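Local coordinates for uncharacterized protein (Acinetobacter baumannii, PDB 4PAR) that cleaves DNA containing 5-hydroxymethylcytosine, probably recognising the modified base with an SRA-like domain and cutting with a Vsr-like endonuclease domain, at residues F[37-45]-F[163-172]. The protein carries 3 engineered substitutions. Residues are numbered along the deposited sequence; the frame is centred on the assembly and turned at random.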
# COMPACT_ATOMS: atom_id res chain seq x y z
N LEU F 37 -14.11 -11.94 -31.54
CA LEU F 37 -13.48 -13.24 -31.70
C LEU F 37 -14.23 -14.31 -30.91
O LEU F 37 -14.65 -15.31 -31.46
CB LEU F 37 -12.02 -13.17 -31.25
CG LEU F 37 -11.23 -14.48 -31.06
CD1 LEU F 37 -11.24 -15.33 -32.32
CD2 LEU F 37 -9.80 -14.16 -30.64
N ASN F 38 -14.37 -14.06 -29.61
CA ASN F 38 -15.05 -14.92 -28.63
C ASN F 38 -14.75 -16.43 -28.80
O ASN F 38 -15.63 -17.28 -28.67
CB ASN F 38 -16.57 -14.60 -28.60
CG ASN F 38 -17.41 -15.41 -29.57
OD1 ASN F 38 -18.53 -15.81 -29.28
ND2 ASN F 38 -16.84 -15.66 -30.74
N ASP F 39 -13.48 -16.73 -29.06
CA ASP F 39 -12.97 -18.09 -28.94
C ASP F 39 -12.10 -18.16 -27.69
O ASP F 39 -11.02 -17.57 -27.65
CB ASP F 39 -12.16 -18.49 -30.18
CG ASP F 39 -11.69 -19.95 -30.13
OD1 ASP F 39 -11.77 -20.59 -29.06
OD2 ASP F 39 -11.23 -20.45 -31.18
N PHE F 40 -12.57 -18.88 -26.68
CA PHE F 40 -11.84 -18.94 -25.42
C PHE F 40 -10.95 -20.16 -25.28
O PHE F 40 -10.33 -20.38 -24.24
CB PHE F 40 -12.83 -18.82 -24.26
CG PHE F 40 -13.45 -17.46 -24.17
CD1 PHE F 40 -14.62 -17.17 -24.85
CD2 PHE F 40 -12.83 -16.46 -23.44
CE1 PHE F 40 -15.18 -15.91 -24.78
CE2 PHE F 40 -13.38 -15.20 -23.37
CZ PHE F 40 -14.56 -14.92 -24.04
N THR F 41 -10.85 -20.96 -26.34
CA THR F 41 -9.78 -21.94 -26.42
C THR F 41 -8.46 -21.18 -26.62
O THR F 41 -7.38 -21.75 -26.50
CB THR F 41 -9.99 -22.95 -27.56
OG1 THR F 41 -9.94 -22.28 -28.82
CG2 THR F 41 -11.32 -23.66 -27.40
N LEU F 42 -8.58 -19.89 -26.93
CA LEU F 42 -7.43 -19.01 -27.09
C LEU F 42 -7.13 -18.23 -25.82
O LEU F 42 -7.91 -17.37 -25.42
CB LEU F 42 -7.68 -18.03 -28.24
CG LEU F 42 -7.15 -18.39 -29.63
CD1 LEU F 42 -7.52 -19.81 -30.02
CD2 LEU F 42 -7.70 -17.40 -30.64
N LYS F 43 -6.01 -18.52 -25.18
CA LYS F 43 -5.60 -17.76 -24.01
C LYS F 43 -5.14 -16.39 -24.47
O LYS F 43 -4.57 -16.25 -25.55
CB LYS F 43 -4.49 -18.48 -23.23
CG LYS F 43 -4.07 -17.77 -21.95
CD LYS F 43 -3.05 -18.58 -21.16
CE LYS F 43 -2.59 -17.83 -19.92
NZ LYS F 43 -1.61 -18.60 -19.11
N PHE F 44 -5.40 -15.36 -23.66
CA PHE F 44 -4.94 -14.02 -23.99
C PHE F 44 -4.48 -13.27 -22.74
O PHE F 44 -4.90 -13.57 -21.62
CB PHE F 44 -6.04 -13.23 -24.71
CG PHE F 44 -7.24 -12.93 -23.85
CD1 PHE F 44 -7.27 -11.81 -23.04
CD2 PHE F 44 -8.34 -13.75 -23.89
CE1 PHE F 44 -8.37 -11.53 -22.26
CE2 PHE F 44 -9.44 -13.47 -23.11
CZ PHE F 44 -9.46 -12.37 -22.30
N VAL F 45 -3.59 -12.30 -22.95
CA VAL F 45 -3.05 -11.49 -21.86
C VAL F 45 -3.08 -10.02 -22.26
O VAL F 45 -2.72 -9.67 -23.38
CB VAL F 45 -1.60 -11.90 -21.49
CG1 VAL F 45 -1.14 -11.20 -20.23
CG2 VAL F 45 -1.47 -13.40 -21.34
N PHE F 163 -1.61 -27.39 -32.11
CA PHE F 163 -2.44 -26.53 -31.27
C PHE F 163 -2.96 -27.24 -30.03
O PHE F 163 -3.55 -28.32 -30.11
CB PHE F 163 -3.63 -25.98 -32.07
CG PHE F 163 -4.59 -25.16 -31.26
CD1 PHE F 163 -4.31 -23.83 -30.97
CD2 PHE F 163 -5.77 -25.71 -30.79
CE1 PHE F 163 -5.19 -23.07 -30.23
CE2 PHE F 163 -6.65 -24.95 -30.04
CZ PHE F 163 -6.37 -23.63 -29.76
N LYS F 164 -2.74 -26.61 -28.88
CA LYS F 164 -3.19 -27.14 -27.60
C LYS F 164 -4.21 -26.19 -26.98
O LYS F 164 -3.87 -25.07 -26.60
CB LYS F 164 -2.01 -27.35 -26.65
CG LYS F 164 -1.13 -28.55 -27.01
CD LYS F 164 0.22 -28.50 -26.32
CE LYS F 164 1.18 -27.58 -27.05
NZ LYS F 164 1.46 -28.05 -28.44
N GLU F 165 -5.46 -26.64 -26.88
CA GLU F 165 -6.53 -25.77 -26.39
C GLU F 165 -6.29 -25.39 -24.94
O GLU F 165 -5.61 -26.10 -24.20
CB GLU F 165 -7.90 -26.42 -26.57
CG GLU F 165 -8.14 -27.66 -25.73
CD GLU F 165 -9.53 -28.22 -25.93
OE1 GLU F 165 -10.32 -27.59 -26.67
OE2 GLU F 165 -9.83 -29.29 -25.36
N TRP F 166 -6.86 -24.27 -24.54
CA TRP F 166 -6.56 -23.67 -23.25
C TRP F 166 -7.47 -24.18 -22.14
O TRP F 166 -8.70 -24.24 -22.30
CB TRP F 166 -6.67 -22.15 -23.38
CG TRP F 166 -6.49 -21.39 -22.11
CD1 TRP F 166 -5.61 -21.66 -21.10
CD2 TRP F 166 -7.21 -20.22 -21.72
NE1 TRP F 166 -5.74 -20.73 -20.11
CE2 TRP F 166 -6.71 -19.83 -20.46
CE3 TRP F 166 -8.21 -19.46 -22.32
CZ2 TRP F 166 -7.19 -18.71 -19.79
CZ3 TRP F 166 -8.69 -18.35 -21.65
CH2 TRP F 166 -8.18 -17.99 -20.40
N ASN F 167 -6.87 -24.58 -21.02
CA ASN F 167 -7.64 -24.97 -19.83
C ASN F 167 -7.05 -24.42 -18.53
O ASN F 167 -5.90 -24.68 -18.20
CB ASN F 167 -7.72 -26.50 -19.74
CG ASN F 167 -8.62 -26.96 -18.61
OD1 ASN F 167 -9.57 -26.27 -18.24
ND2 ASN F 167 -8.32 -28.12 -18.06
N ILE F 168 -7.87 -23.67 -17.79
CA ILE F 168 -7.43 -23.06 -16.53
C ILE F 168 -7.05 -24.10 -15.49
O ILE F 168 -5.98 -24.03 -14.89
CB ILE F 168 -8.53 -22.16 -15.93
CG1 ILE F 168 -8.66 -20.87 -16.73
CG2 ILE F 168 -8.19 -21.81 -14.49
CD1 ILE F 168 -7.47 -19.95 -16.58
N GLU F 169 -7.95 -25.06 -15.27
CA GLU F 169 -7.79 -26.07 -14.23
C GLU F 169 -6.49 -26.87 -14.35
O GLU F 169 -5.80 -27.09 -13.36
CB GLU F 169 -9.00 -27.02 -14.26
CG GLU F 169 -9.13 -27.93 -13.05
CD GLU F 169 -10.43 -28.72 -13.07
OE1 GLU F 169 -11.21 -28.56 -14.03
OE2 GLU F 169 -10.68 -29.49 -12.12
N THR F 170 -6.16 -27.30 -15.56
CA THR F 170 -5.04 -28.22 -15.76
C THR F 170 -3.68 -27.59 -16.07
O THR F 170 -2.67 -28.29 -16.07
CB THR F 170 -5.34 -29.20 -16.91
OG1 THR F 170 -5.83 -28.48 -18.04
CG2 THR F 170 -6.39 -30.22 -16.47
N GLU F 171 -3.63 -26.28 -16.31
CA GLU F 171 -2.39 -25.69 -16.80
C GLU F 171 -1.35 -25.44 -15.71
O GLU F 171 -0.15 -25.42 -15.99
CB GLU F 171 -2.68 -24.38 -17.55
CG GLU F 171 -3.03 -23.19 -16.68
CD GLU F 171 -3.05 -21.90 -17.46
OE1 GLU F 171 -2.69 -21.92 -18.66
OE2 GLU F 171 -3.41 -20.85 -16.89
N TYR F 172 -1.80 -25.24 -14.47
CA TYR F 172 -0.87 -25.01 -13.36
C TYR F 172 -0.56 -26.30 -12.59
O TYR F 172 0.24 -26.29 -11.65
CB TYR F 172 -1.43 -23.94 -12.42
CG TYR F 172 -1.47 -22.56 -13.04
CD1 TYR F 172 -0.45 -22.13 -13.86
CD2 TYR F 172 -2.54 -21.71 -12.81
CE1 TYR F 172 -0.47 -20.87 -14.44
CE2 TYR F 172 -2.58 -20.44 -13.39
CZ TYR F 172 -1.54 -20.04 -14.20
OH TYR F 172 -1.56 -18.78 -14.78
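Lys43 lies across one face of the Trp166 indole, its CB 3.6 Å from the centroid of the five-membered ring in a CH-pi contact. With CG anti to the backbone N (chi1 -177°) and every later torsion extended, the chain runs over the ring past NE1 and carries NZ to Glu171, where a loose salt bridge forms (NZ to OE1, 3.5 Å). The backbones are joined by one weak, bent hydrogen bond, from Trp166 N to Thr41 O at 3.2 Å; Thr41 O also accepts weakly from Gln66 NE2. Asp39 OD1 accepts from Thr41 N at 2.9 Å on its anti side, closing an Asx turn, and also from Thr41 OG1 on its syn side, both donors tilted 29° out of the carboxylate plane, to the same side. The other oxygen, OD2, pairs with Lys154, so the aspartate ties the turn to helix 136-159. Leu42 CD1 also packs 4.0 Å from Phe163 CZ. The loop between helix 26-37 and strand 45-51 of the endonuclease domain packs against the chain that leads from helix 136-159 to the short helix 168-171, while Tyr12 and Leu9 of helix 7-16 also contact Trp166.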